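Local atomic coordinates of ABC transporter binding protein AcbH (Actinoplanes, PDB entry 3OO8), a protein that binds beta-D-galactopyranose with an exclusive preference, serving as the extracellular solute receptor of an ABC transporter. Residues 28-33 / 83-88; 102-107 / 305-310; 154-159 / 169-174; 176-181 / 255-260; 296-301 / 359-364. The protein carries 2 engineered substitutions. All coordinates share one frame; numbering follows the deposited sequence.

Contact 1 of 5, residues 28-33 / 83-88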
# COMPACT_ATOMS: atom_id res chain seq x y z
N GLY A 28 4.75 24.47 23.68
CA GLY A 28 4.54 25.67 22.84
C GLY A 28 4.04 25.30 21.46
O GLY A 28 4.21 24.15 21.05
N PRO A 29 3.43 26.25 20.73
CA PRO A 29 2.82 25.92 19.41
C PRO A 29 3.80 25.25 18.44
O PRO A 29 4.90 25.77 18.21
CB PRO A 29 2.40 27.27 18.83
CG PRO A 29 2.37 28.21 19.98
CD PRO A 29 3.27 27.67 21.08
N ILE A 30 3.40 24.11 17.88
CA ILE A 30 4.17 23.51 16.80
C ILE A 30 3.60 23.85 15.43
O ILE A 30 2.44 24.22 15.32
CB ILE A 30 4.28 21.97 16.97
CG1 ILE A 30 2.93 21.28 16.78
CG2 ILE A 30 4.87 21.62 18.32
CD1 ILE A 30 3.02 19.76 16.43
N THR A 31 4.41 23.72 14.38
CA THR A 31 3.89 23.77 13.03
C THR A 31 3.85 22.35 12.46
O THR A 31 4.61 21.47 12.87
CB THR A 31 4.74 24.69 12.13
OG1 THR A 31 6.12 24.30 12.21
CG2 THR A 31 4.57 26.14 12.61
N PHE A 32 2.97 22.15 11.49
CA PHE A 32 2.76 20.83 10.93
C PHE A 32 2.70 20.94 9.42
O PHE A 32 1.82 21.59 8.88
CB PHE A 32 1.43 20.23 11.43
CG PHE A 32 1.47 18.75 11.63
CD1 PHE A 32 1.06 18.19 12.82
CD2 PHE A 32 1.90 17.91 10.59
CE1 PHE A 32 1.11 16.82 13.02
CE2 PHE A 32 1.94 16.52 10.78
CZ PHE A 32 1.56 15.98 12.02
N GLY A 33 3.65 20.30 8.75
CA GLY A 33 3.66 20.29 7.29
C GLY A 33 2.73 19.21 6.82
O GLY A 33 2.93 18.04 7.16
N ASP A 83 8.77 22.13 9.05
CA ASP A 83 7.84 22.25 10.19
C ASP A 83 8.24 21.26 11.28
O ASP A 83 9.11 20.40 11.06
CB ASP A 83 6.42 21.97 9.70
CG ASP A 83 6.01 22.93 8.61
OD1 ASP A 83 5.72 24.11 8.94
OD2 ASP A 83 5.98 22.52 7.44
N SER A 84 7.58 21.35 12.43
CA SER A 84 7.93 20.54 13.60
C SER A 84 7.68 19.06 13.39
O SER A 84 8.34 18.19 13.99
CB SER A 84 7.07 20.99 14.80
OG SER A 84 7.22 22.38 15.08
N LEU A 85 6.61 18.80 12.64
CA LEU A 85 6.15 17.48 12.24
C LEU A 85 5.74 17.58 10.79
O LEU A 85 5.44 18.66 10.30
CB LEU A 85 4.89 17.10 13.04
CG LEU A 85 5.20 16.79 14.50
CD1 LEU A 85 3.96 16.42 15.31
CD2 LEU A 85 6.23 15.63 14.57
N ALA A 86 5.72 16.45 10.10
CA ALA A 86 5.20 16.41 8.73
C ALA A 86 4.51 15.11 8.34
O ALA A 86 4.77 14.06 8.87
CB ALA A 86 6.35 16.75 7.73
N THR A 87 3.60 15.20 7.40
CA THR A 87 3.01 14.02 6.83
C THR A 87 3.98 13.28 5.91
O THR A 87 4.64 13.90 5.08
CB THR A 87 1.87 14.45 5.91
OG1 THR A 87 2.31 15.48 5.01
CG2 THR A 87 0.69 14.98 6.75
N TRP A 88 4.05 11.96 6.04
CA TRP A 88 4.83 11.19 5.08
C TRP A 88 4.24 9.78 5.02
O TRP A 88 3.07 9.58 5.33
CB TRP A 88 6.35 11.22 5.40
CG TRP A 88 7.16 10.79 4.20
CD1 TRP A 88 8.00 9.71 4.11
CD2 TRP A 88 7.17 11.42 2.91
NE1 TRP A 88 8.51 9.63 2.83
CE2 TRP A 88 8.02 10.65 2.08
CE3 TRP A 88 6.52 12.53 2.37
CZ2 TRP A 88 8.23 10.97 0.73
CZ3 TRP A 88 6.76 12.87 1.01
CH2 TRP A 88 7.60 12.07 0.23
O HOH W 1 7.84 25.44 14.04

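Contact 2 of 5, residues 102-107 / 305-310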
# COMPACT_ATOMS: atom_id res chain seq x y z
N LEU A 102 18.22 13.18 8.18
CA LEU A 102 17.24 14.26 8.07
C LEU A 102 16.06 14.14 9.04
O LEU A 102 15.25 15.07 9.13
CB LEU A 102 16.66 14.34 6.65
CG LEU A 102 17.67 14.67 5.53
CD1 LEU A 102 16.98 14.74 4.16
CD2 LEU A 102 18.36 15.96 5.88
N LEU A 103 15.97 13.02 9.73
CA LEU A 103 14.83 12.74 10.62
C LEU A 103 15.24 12.47 12.04
O LEU A 103 16.24 11.80 12.28
CB LEU A 103 14.03 11.55 10.10
CG LEU A 103 13.54 11.63 8.65
CD1 LEU A 103 12.74 10.38 8.36
CD2 LEU A 103 12.69 12.87 8.38
N THR A 104 14.46 12.98 13.00
CA THR A 104 14.73 12.72 14.41
C THR A 104 14.15 11.36 14.77
O THR A 104 12.99 11.08 14.47
CB THR A 104 14.08 13.83 15.26
OG1 THR A 104 14.79 15.04 15.02
CG2 THR A 104 14.17 13.51 16.74
N PRO A 105 14.96 10.47 15.38
CA PRO A 105 14.40 9.21 15.82
C PRO A 105 13.40 9.41 16.97
O PRO A 105 13.53 10.36 17.78
CB PRO A 105 15.62 8.41 16.26
CG PRO A 105 16.57 9.43 16.71
CD PRO A 105 16.37 10.63 15.82
N ILE A 106 12.39 8.54 17.02
CA ILE A 106 11.32 8.68 18.00
C ILE A 106 11.10 7.41 18.81
O ILE A 106 9.96 7.00 19.11
CB ILE A 106 10.01 9.17 17.32
CG1 ILE A 106 9.71 8.29 16.12
CG2 ILE A 106 10.19 10.61 16.82
CD1 ILE A 106 8.29 8.50 15.61
N ASP A 107 12.21 6.82 19.27
CA ASP A 107 12.13 5.62 20.07
C ASP A 107 11.37 5.96 21.35
O ASP A 107 10.71 5.09 21.90
CB ASP A 107 13.53 5.08 20.42
CG ASP A 107 14.31 4.63 19.21
OD1 ASP A 107 13.68 4.29 18.19
OD2 ASP A 107 15.55 4.56 19.28
N LEU A 305 9.15 13.34 12.09
CA LEU A 305 9.67 14.49 12.83
C LEU A 305 10.98 14.99 12.19
O LEU A 305 12.06 14.40 12.43
CB LEU A 305 9.94 14.05 14.27
CG LEU A 305 9.93 15.12 15.40
CD1 LEU A 305 9.91 14.46 16.80
CD2 LEU A 305 11.10 16.13 15.25
N PRO A 306 10.91 16.05 11.37
CA PRO A 306 12.10 16.55 10.67
C PRO A 306 13.18 16.95 11.65
O PRO A 306 12.89 17.67 12.61
CB PRO A 306 11.57 17.77 9.93
CG PRO A 306 10.11 17.39 9.60
CD PRO A 306 9.69 16.74 10.91
N LYS A 307 14.39 16.42 11.47
CA LYS A 307 15.49 16.80 12.38
C LYS A 307 15.65 18.32 12.50
O LYS A 307 15.91 18.83 13.59
CB LYS A 307 16.83 16.17 11.97
CG LYS A 307 17.95 16.49 12.97
CD LYS A 307 19.29 15.87 12.60
CE LYS A 307 19.36 14.38 12.90
NZ LYS A 307 20.65 13.76 12.43
N LYS A 308 15.49 19.04 11.39
CA LYS A 308 15.66 20.50 11.34
C LYS A 308 14.42 21.25 11.80
O LYS A 308 14.40 22.49 11.85
CB LYS A 308 16.15 20.98 9.96
CG LYS A 308 17.53 20.48 9.56
CD LYS A 308 18.04 21.25 8.33
CE LYS A 308 18.59 22.62 8.74
NZ LYS A 308 18.80 23.56 7.61
N GLY A 309 13.37 20.50 12.15
CA GLY A 309 12.17 21.14 12.68
C GLY A 309 12.43 21.71 14.06
O GLY A 309 13.39 21.34 14.74
N LYS A 310 11.56 22.63 14.49
CA LYS A 310 11.68 23.22 15.80
C LYS A 310 10.69 22.63 16.81
O LYS A 310 9.70 22.02 16.43
CB LYS A 310 11.55 24.74 15.70
CG LYS A 310 12.66 25.30 14.79
CD LYS A 310 12.77 26.81 14.80
CE LYS A 310 13.98 27.26 13.98
NZ LYS A 310 15.31 26.62 14.29
O HOH W 2 15.01 17.90 8.67
O HOH W 3 11.07 11.22 12.28

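Contact 3 of 5, residues 154-159 / 169-174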
# COMPACT_ATOMS: atom_id res chain seq x y z
N LYS A 154 -23.16 -19.54 -8.48
CA LYS A 154 -22.40 -20.43 -9.36
C LYS A 154 -21.63 -21.54 -8.69
O LYS A 154 -20.95 -22.33 -9.38
CB LYS A 154 -21.44 -19.63 -10.23
CG LYS A 154 -22.10 -18.55 -11.07
CD LYS A 154 -21.20 -18.22 -12.26
CE LYS A 154 -21.97 -17.61 -13.43
NZ LYS A 154 -23.05 -18.50 -13.97
N GLY A 155 -21.71 -21.61 -7.37
CA GLY A 155 -20.98 -22.59 -6.58
C GLY A 155 -19.47 -22.39 -6.59
O GLY A 155 -18.73 -23.37 -6.65
N TYR A 156 -19.02 -21.14 -6.53
CA TYR A 156 -17.59 -20.83 -6.46
C TYR A 156 -17.19 -20.70 -5.00
O TYR A 156 -17.86 -19.99 -4.23
CB TYR A 156 -17.28 -19.49 -7.14
CG TYR A 156 -17.63 -19.42 -8.61
CD1 TYR A 156 -17.61 -20.57 -9.39
CD2 TYR A 156 -17.84 -18.21 -9.23
CE1 TYR A 156 -17.90 -20.52 -10.74
CE2 TYR A 156 -18.14 -18.13 -10.60
CZ TYR A 156 -18.14 -19.30 -11.34
OH TYR A 156 -18.41 -19.27 -12.69
N GLU A 157 -16.11 -21.39 -4.64
CA GLU A 157 -15.55 -21.32 -3.28
C GLU A 157 -14.32 -20.43 -3.28
O GLU A 157 -13.58 -20.36 -4.26
CB GLU A 157 -15.16 -22.72 -2.78
CG GLU A 157 -16.30 -23.73 -2.77
CD GLU A 157 -17.45 -23.36 -1.86
OE1 GLU A 157 -17.24 -22.62 -0.87
OE2 GLU A 157 -18.59 -23.81 -2.11
N VAL A 158 -14.13 -19.70 -2.18
CA VAL A 158 -12.93 -18.88 -1.98
C VAL A 158 -11.68 -19.76 -1.95
O VAL A 158 -11.60 -20.69 -1.14
CB VAL A 158 -13.04 -18.05 -0.69
CG1 VAL A 158 -11.67 -17.41 -0.38
CG2 VAL A 158 -14.13 -17.00 -0.83
N PRO A 159 -10.70 -19.48 -2.83
CA PRO A 159 -9.52 -20.34 -2.94
C PRO A 159 -8.41 -19.93 -1.97
O PRO A 159 -8.01 -18.75 -1.93
CB PRO A 159 -9.09 -20.15 -4.40
CG PRO A 159 -9.50 -18.73 -4.71
CD PRO A 159 -10.72 -18.42 -3.87
N ALA A 169 -10.51 -20.21 -11.70
CA ALA A 169 -10.36 -19.42 -12.92
C ALA A 169 -10.80 -20.25 -14.12
O ALA A 169 -11.51 -19.75 -15.00
CB ALA A 169 -8.91 -18.98 -13.09
N ARG A 170 -10.39 -21.51 -14.14
CA ARG A 170 -10.75 -22.41 -15.22
C ARG A 170 -12.25 -22.66 -15.25
O ARG A 170 -12.86 -22.65 -16.34
CB ARG A 170 -9.93 -23.70 -15.20
CG ARG A 170 -8.48 -23.46 -15.60
CD ARG A 170 -7.64 -24.74 -15.66
NE ARG A 170 -7.96 -25.60 -16.81
CZ ARG A 170 -7.52 -25.41 -18.05
NH1 ARG A 170 -6.75 -24.36 -18.37
NH2 ARG A 170 -7.86 -26.26 -19.01
N LYS A 171 -12.85 -22.84 -14.08
CA LYS A 171 -14.30 -23.05 -13.97
C LYS A 171 -15.05 -21.81 -14.49
O LYS A 171 -16.06 -21.91 -15.24
CB LYS A 171 -14.67 -23.34 -12.52
CG LYS A 171 -16.15 -23.63 -12.26
CD LYS A 171 -16.36 -24.06 -10.81
CE LYS A 171 -17.83 -24.06 -10.39
NZ LYS A 171 -18.58 -25.17 -11.04
N MET A 172 -14.55 -20.64 -14.12
CA MET A 172 -15.13 -19.39 -14.59
C MET A 172 -15.09 -19.26 -16.11
O MET A 172 -16.06 -18.80 -16.71
CB MET A 172 -14.42 -18.18 -13.97
CG MET A 172 -14.94 -17.87 -12.58
SD MET A 172 -13.88 -16.68 -11.76
CE MET A 172 -14.62 -16.59 -10.11
N GLN A 173 -13.98 -19.65 -16.71
CA GLN A 173 -13.88 -19.61 -18.17
C GLN A 173 -14.91 -20.53 -18.80
O GLN A 173 -15.59 -20.12 -19.75
CB GLN A 173 -12.46 -19.96 -18.65
CG GLN A 173 -11.55 -18.76 -18.60
CD GLN A 173 -10.21 -18.96 -19.30
OE1 GLN A 173 -9.73 -20.08 -19.48
NE2 GLN A 173 -9.59 -17.84 -19.67
N SER A 174 -15.01 -21.76 -18.30
CA SER A 174 -16.02 -22.73 -18.77
C SER A 174 -17.43 -22.18 -18.58
O SER A 174 -18.33 -22.45 -19.39
CB SER A 174 -15.87 -24.06 -18.04
OG SER A 174 -14.70 -24.73 -18.51
O HOH W 4 -20.87 -22.86 -12.12

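Contact 4 of 5, residues 176-181 / 255-260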
# COMPACT_ATOMS: atom_id res chain seq x y z
N GLY A 176 -18.15 -19.16 -19.02
CA GLY A 176 -18.26 -17.98 -19.88
C GLY A 176 -17.98 -16.64 -19.21
O GLY A 176 -18.47 -15.60 -19.65
N LEU A 177 -17.17 -16.64 -18.16
CA LEU A 177 -16.88 -15.40 -17.46
C LEU A 177 -15.39 -15.11 -17.62
O LEU A 177 -14.61 -16.05 -17.69
CB LEU A 177 -17.18 -15.64 -15.97
CG LEU A 177 -17.72 -14.56 -15.06
CD1 LEU A 177 -19.06 -14.04 -15.57
CD2 LEU A 177 -17.88 -15.16 -13.67
N VAL A 178 -15.02 -13.84 -17.69
CA VAL A 178 -13.60 -13.45 -17.68
C VAL A 178 -13.17 -13.67 -16.22
O VAL A 178 -13.83 -13.14 -15.34
CB VAL A 178 -13.47 -11.96 -18.03
CG1 VAL A 178 -12.09 -11.44 -17.68
CG2 VAL A 178 -13.83 -11.69 -19.51
N PRO A 179 -12.12 -14.47 -15.97
CA PRO A 179 -11.83 -14.75 -14.56
C PRO A 179 -11.37 -13.51 -13.80
O PRO A 179 -11.91 -13.16 -12.75
CB PRO A 179 -10.73 -15.81 -14.63
CG PRO A 179 -11.05 -16.55 -15.95
CD PRO A 179 -11.38 -15.40 -16.86
N LEU A 180 -10.34 -12.87 -14.32
CA LEU A 180 -9.81 -11.69 -13.68
C LEU A 180 -9.92 -10.46 -14.58
O LEU A 180 -9.25 -10.36 -15.61
CB LEU A 180 -8.34 -11.93 -13.29
CG LEU A 180 -8.08 -12.96 -12.17
CD1 LEU A 180 -6.74 -13.63 -12.40
CD2 LEU A 180 -8.13 -12.24 -10.80
N ALA A 181 -10.78 -9.54 -14.19
CA ALA A 181 -10.78 -8.23 -14.84
C ALA A 181 -9.38 -7.66 -14.65
O ALA A 181 -8.79 -7.76 -13.57
CB ALA A 181 -11.81 -7.32 -14.19
N LYS A 255 -20.81 -7.82 -13.44
CA LYS A 255 -20.77 -9.27 -13.47
C LYS A 255 -20.25 -9.90 -14.77
O LYS A 255 -20.54 -11.05 -15.08
CB LYS A 255 -22.08 -9.89 -12.98
CG LYS A 255 -22.58 -9.36 -11.66
CD LYS A 255 -23.89 -10.04 -11.32
CE LYS A 255 -24.55 -9.39 -10.13
NZ LYS A 255 -25.81 -10.11 -9.80
N GLN A 256 -19.44 -9.15 -15.51
CA GLN A 256 -18.82 -9.64 -16.72
C GLN A 256 -17.49 -10.32 -16.41
O GLN A 256 -16.97 -11.08 -17.20
CB GLN A 256 -18.66 -8.49 -17.72
CG GLN A 256 -20.02 -8.05 -18.31
CD GLN A 256 -20.07 -6.59 -18.78
OE1 GLN A 256 -21.12 -6.11 -19.21
NE2 GLN A 256 -18.95 -5.89 -18.67
N ALA A 257 -16.96 -10.04 -15.22
CA ALA A 257 -15.72 -10.68 -14.76
C ALA A 257 -16.01 -11.28 -13.38
O ALA A 257 -16.83 -10.74 -12.64
CB ALA A 257 -14.59 -9.66 -14.68
N GLY A 258 -15.31 -12.36 -13.04
CA GLY A 258 -15.50 -13.03 -11.76
C GLY A 258 -14.74 -12.44 -10.57
O GLY A 258 -15.20 -12.53 -9.43
N MET A 259 -13.57 -11.85 -10.85
CA MET A 259 -12.68 -11.29 -9.80
C MET A 259 -11.88 -10.10 -10.32
O MET A 259 -11.76 -9.88 -11.54
CB MET A 259 -11.65 -12.36 -9.39
CG MET A 259 -12.26 -13.69 -8.94
SD MET A 259 -11.05 -15.01 -8.59
CE MET A 259 -10.59 -15.63 -10.21
N MET A 260 -11.32 -9.31 -9.42
CA MET A 260 -10.38 -8.28 -9.82
C MET A 260 -9.42 -8.00 -8.66
O MET A 260 -9.87 -7.83 -7.51
CB MET A 260 -11.06 -6.98 -10.19
CG MET A 260 -10.05 -5.89 -10.55
SD MET A 260 -10.95 -4.49 -11.27
CE MET A 260 -9.59 -3.36 -11.60

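Contact 5 of 5, residues 296-301 / 359-364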
# COMPACT_ATOMS: atom_id res chain seq x y z
N MET A 296 1.37 -8.60 2.31
CA MET A 296 0.41 -7.89 1.45
C MET A 296 0.97 -6.49 1.20
O MET A 296 1.62 -5.94 2.08
CB MET A 296 -0.91 -7.69 2.22
CG MET A 296 -2.08 -7.21 1.32
SD MET A 296 -3.43 -6.59 2.36
CE MET A 296 -4.09 -8.10 3.05
N ASP A 297 0.71 -5.92 0.03
CA ASP A 297 0.90 -4.48 -0.17
C ASP A 297 -0.26 -3.79 0.57
O ASP A 297 -1.43 -3.98 0.22
CB ASP A 297 0.72 -4.11 -1.67
CG ASP A 297 2.02 -4.18 -2.50
OD1 ASP A 297 3.16 -4.09 -1.98
OD2 ASP A 297 1.89 -4.32 -3.74
N ALA A 298 0.06 -2.98 1.58
CA ALA A 298 -0.96 -2.20 2.29
C ALA A 298 -0.36 -0.82 2.54
O ALA A 298 0.21 -0.56 3.60
CB ALA A 298 -1.39 -2.90 3.59
N PRO A 299 -0.44 0.07 1.55
CA PRO A 299 0.24 1.38 1.65
C PRO A 299 -0.16 2.17 2.90
O PRO A 299 -1.35 2.47 3.09
CB PRO A 299 -0.20 2.11 0.36
CG PRO A 299 -0.47 0.97 -0.61
CD PRO A 299 -1.10 -0.11 0.24
N THR A 300 0.83 2.51 3.73
CA THR A 300 0.61 3.05 5.05
C THR A 300 1.11 4.49 5.16
O THR A 300 2.30 4.80 4.95
CB THR A 300 1.36 2.19 6.11
OG1 THR A 300 0.94 0.82 5.99
CG2 THR A 300 1.05 2.66 7.53
N ASP A 301 0.18 5.37 5.51
CA ASP A 301 0.49 6.79 5.66
C ASP A 301 0.77 7.09 7.14
O ASP A 301 0.19 6.44 8.01
CB ASP A 301 -0.66 7.67 5.18
CG ASP A 301 -0.83 7.66 3.66
OD1 ASP A 301 -0.05 6.99 2.95
OD2 ASP A 301 -1.78 8.31 3.17
N ALA A 359 -9.07 -6.89 9.67
CA ALA A 359 -8.79 -8.27 10.02
C ALA A 359 -7.68 -8.87 9.16
O ALA A 359 -6.73 -9.44 9.68
CB ALA A 359 -10.06 -9.10 9.90
N GLU A 360 -7.78 -8.68 7.84
CA GLU A 360 -6.82 -9.31 6.93
C GLU A 360 -5.46 -8.61 6.95
O GLU A 360 -4.43 -9.26 6.93
CB GLU A 360 -7.39 -9.40 5.51
CG GLU A 360 -8.59 -10.37 5.47
CD GLU A 360 -8.22 -11.78 5.91
OE1 GLU A 360 -7.08 -12.24 5.64
OE2 GLU A 360 -9.10 -12.43 6.51
N ILE A 361 -5.45 -7.28 7.00
CA ILE A 361 -4.15 -6.63 7.17
C ILE A 361 -3.47 -6.97 8.50
O ILE A 361 -2.24 -7.17 8.57
CB ILE A 361 -4.27 -5.10 7.00
CG1 ILE A 361 -4.77 -4.78 5.59
CG2 ILE A 361 -2.91 -4.45 7.30
CD1 ILE A 361 -5.19 -3.28 5.41
N GLY A 362 -4.26 -7.10 9.55
CA GLY A 362 -3.69 -7.42 10.87
C GLY A 362 -3.07 -8.81 10.99
O GLY A 362 -2.18 -9.02 11.83
N LYS A 363 -3.51 -9.73 10.15
CA LYS A 363 -2.93 -11.08 10.12
C LYS A 363 -1.54 -11.12 9.48
O LYS A 363 -0.75 -12.03 9.77
CB LYS A 363 -3.87 -12.05 9.37
CG LYS A 363 -5.18 -12.33 10.06
CD LYS A 363 -6.08 -13.04 9.03
CE LYS A 363 -7.36 -13.50 9.59
NZ LYS A 363 -8.10 -14.11 8.44
N CYS A 364 -1.20 -10.14 8.65
CA CYS A 364 0.09 -10.17 7.98
C CYS A 364 1.29 -9.97 8.92
O CYS A 364 1.29 -9.07 9.75
CB CYS A 364 0.15 -9.09 6.91
SG CYS A 364 -1.02 -9.39 5.57

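Contact 1 of 5, residues 28-33 / 83-88
Phe32 and Leu85 are paired on neighbouring parallel strands, 30-33 and 85-88, which run 18° apart in the mixed beta sheet of a class 2 solute-binding fold. Leu85 can be followed outward. Leu85 CB sits over the middle of the Phe32 ring, 3.6 Å from the centroid and 9° off the normal, a CH-pi contact. Leu85 CG is next to Ile30 CD1, and Leu85 CD1 meets Ile30 CD1 at 3.6 Å and Phe32 CE1 at 3.7 Å. Branched and aromatic residues suit this face because helix 312-322 packs against Ile30 and Leu85. Phe45 meets the Phe32 ring edge-to-face, so an alanine here would probably leave Leu85 CB without a surface to rest on and open a gap beside Phe45. The other face brings Gly33 close to Asp83, where a side chain would collide with the carboxylate that bonds Tyr77 and Asn63. Backbone bonds from Gly33 N to Leu85 O and from Thr87 N to Gly33 O, both 2.9 Å, join the strands. At the strand start a serine replaces a backbone acceptor: Thr31 N donates to Ser84 OG at 3.2 Å, and the same OG bonds Lys310 O.

Contact 2 of 5, residues 102-107 / 305-310
A single backbone bridge between Leu103 and Pro306 ties the connection between helices 92-99 and 107-113 to a type I beta turn, Pro306 to Gly309, that follows strand 301-304. Two bonds flank the bridge. Thr104 N gives its hydrogen to Leu305 O at 2.8 Å, almost straight at 170°. Lys307 N reaches Leu102 O, also at 2.8 Å, but comes from above the carbonyl plane, 39° out of it. A water shares Leu102 O, donating to it at 2.9 Å and accepting from Lys308 N, so that this carbonyl is gripped twice and the turn is held through two successive residues.

Glycine suits the end of the turn: Gly309 N closes it on Pro306 O at 2.9 Å, and a side chain there would crowd that same oxygen. Thr104 meets the turn with two different atoms. Thr104 OG1, set beside the backbone N (chi1 -69°), touches Lys307 CA at 3.2 Å and is hydrogen-bonded to a glycerol, probably from the crystallisation liquor. Thr104 CB rests against Leu305 CD2 at 3.8 Å. The other branch of Leu305, CD1, meets Ile106 CG2 at 3.9 Å, the two side chains passing at a slant. Lys307 lays its CB beside Leu102 and bends further out, its ammonium bonding Gly101 O.

Around this loop pair, helix 312-322 receives Leu305 and Ile106 on Leu319, helix 67-79 takes Leu102 and Pro306 on Leu78, and Leu103 packs on Leu94 and Phe97 of helix 92-99.

Contact 3 of 5, residues 154-159 / 169-174
The Tyr156 ring has Lys171 at its edge: Lys171 CE lies in the ring plane, 3.6 Å from Tyr156 CE1. One face carries Lys154 CB, 3.5 Å above the plane of the Tyr156 ring and displaced toward its rim. From the other side of that plane Met172 comes in at a slant, in a Met-aromatic contact within the helix-loop-helix connection between helices 148-154 and 162-174. Its sulfur, SD, is 5.1 Å from the Tyr156 centroid and 28° off the normal. The carbons on both sides of the sulfur do the touching, Met172 CG at 3.7 Å from Tyr156 CZ and Met172 CE at 3.7 Å from Tyr156 CD2. The extended chain thus runs at a slant past the CZ, CE2 and CD2 side of the ring, CG near the hydroxyl end and CE nearer the root, a task for which a long, flexible methionine is well fitted.

The ring is pinned at further points. Its hydroxyl bonds Asp175, just past the end of helix 162-174, and Phe151 meets it edge-to-face. These partners probably restrict its rotation. Gly155, with a positive phi that favours glycine, turns the chain out of helix 148-154 and so delivers Tyr156 to the second helix.

Lys171 is the solvent-side partner. Its methylenes run out extended from the helix, and only the last torsion bends (chi4 71°); CE stays at the ring's edge while the amine turns toward the end of the first helix. Lys171 CE passes 3.7 Å from Lys154 O, and a water donates to that Lys154 O at 2.8 Å while accepting a weak bond from Lys171 NZ at 3.4 Å.

Contact 4 of 5, residues 176-181 / 255-260
Ala181 CB and Ala257 CB touch at 3.7 Å on one face of an irregular parallel strand pair, 178-181 with 257-261, where small residues let the chains lie close. On the other face Leu180 CD2 packs on Met259 CB at 3.8 Å. The Met259 chain bends at its last torsion (chi3 -78°), which folds Met259 CE back to 3.8 Å from Pro179 O. Farther out Leu177 splits its branches over the opposite chain: CD1 meets Lys255 O at 3.4 Å and CD2 lies 3.7 Å from Gly258 CA. Glycine fits there because a beta carbon would be tight against Leu177 CD2. An alanine in place of Leu177 would probably leave Gly258 CA and the Lys255 carbonyl without their apolar cover and open a gap at this end of the pair.

The polar edge is backbone. Gly258 N bonds Val178 O at 2.8 Å and Ala181 N bonds Met259 O, also at 2.8 Å, while Val178 N reaches Gln256 O weakly at 3.4 Å. Lys255, with positive phi, is the C-prime residue of a Schellman motif that ends helix 245-253.

Helix 162-174 packs on Pro179 and Met259 through Ala169, Phe165 and Met172; helix 245-253 backs Ala181 and Met260 through Ala248. The Met260 side chain is about 7 Å from that of Gln266, a galactose-binding residue, and its backbone bonds Phe145, continuing the sheet into strand 134-147.

Contact 5 of 5, residues 296-301 / 359-364
Apolar contact joins Met296 and Ala298 to the last turn of helix 352-363 and the residue that leaves it, near the middle of this class 2 solute-binding fold. Met296 carries most of it. Met296 CB touches Cys364 SG at 3.8 Å, and Met296 SD lies 3.9 Å from Ile361 CG1, the two side chains crossing at about a right angle. With CG anti to the backbone N (chi1 -168°) the chain heads for the helix, and the bend at chi3 (-72°) carries Met296 CE along it to 4.1 Å from Glu360 O. Unbranched methionine can follow the helix surface in this way, whereas Ala298 offers just its methyl, CB, to Ile361 CD1 at 4.2 Å. Cysteine is compact enough to sit directly against the Met296 stem.

The polar bonds lie within each segment or lead to residues outside the pair; none joins 296-301 to 359-364. On the helix, Lys363 NZ forms a salt bridge with Glu360 OE2 at 2.7 Å, meeting the oxygen on its syn side but 32° out of the carboxylate plane. The turn at the helix end is held by Cys364 N to Ile361 O at 3.1 Å. In the other segment Thr300 OG1 donates to Ala298 O at 2.9 Å, a bond that spans Pro299 and probably steadies the chain there, and also bonds Asn139. Asp301 forms a salt bridge with Arg373, a residue that binds beta-D-galactose.

Strand 295-297 pairs in parallel with 366-368, whose Val367 packs on both Ala298 and Ile361; strand 134-147 borders the same cluster through Pro141 and Asn139, and the backbone of Asp297 bonds that of Trp142, another galactose-binding residue.

How the contacts relate
Two pairs of contacts lie on opposite sides of the molecule, with contact 5 between them. Contacts 1 and 2 touch, their centres about 10 Å apart, and so do contacts 3 and 4; centres from different pairs lie about 46 to 51 Å apart. Contact 5 is about 25 to 27 Å, centre to centre, from each of the others. Contacts 1 and 4 reach the same mixed sheet at distant places, and helix 162-174 of contact 3 leads into strand 178-181 of contact 4. Contacts 3 and 4 are nested within the loop closed by contact 2, whereas contact 5 crosses it. The chain therefore leaves one side and returns, consistent with the two-lobed class 2 receptor fold.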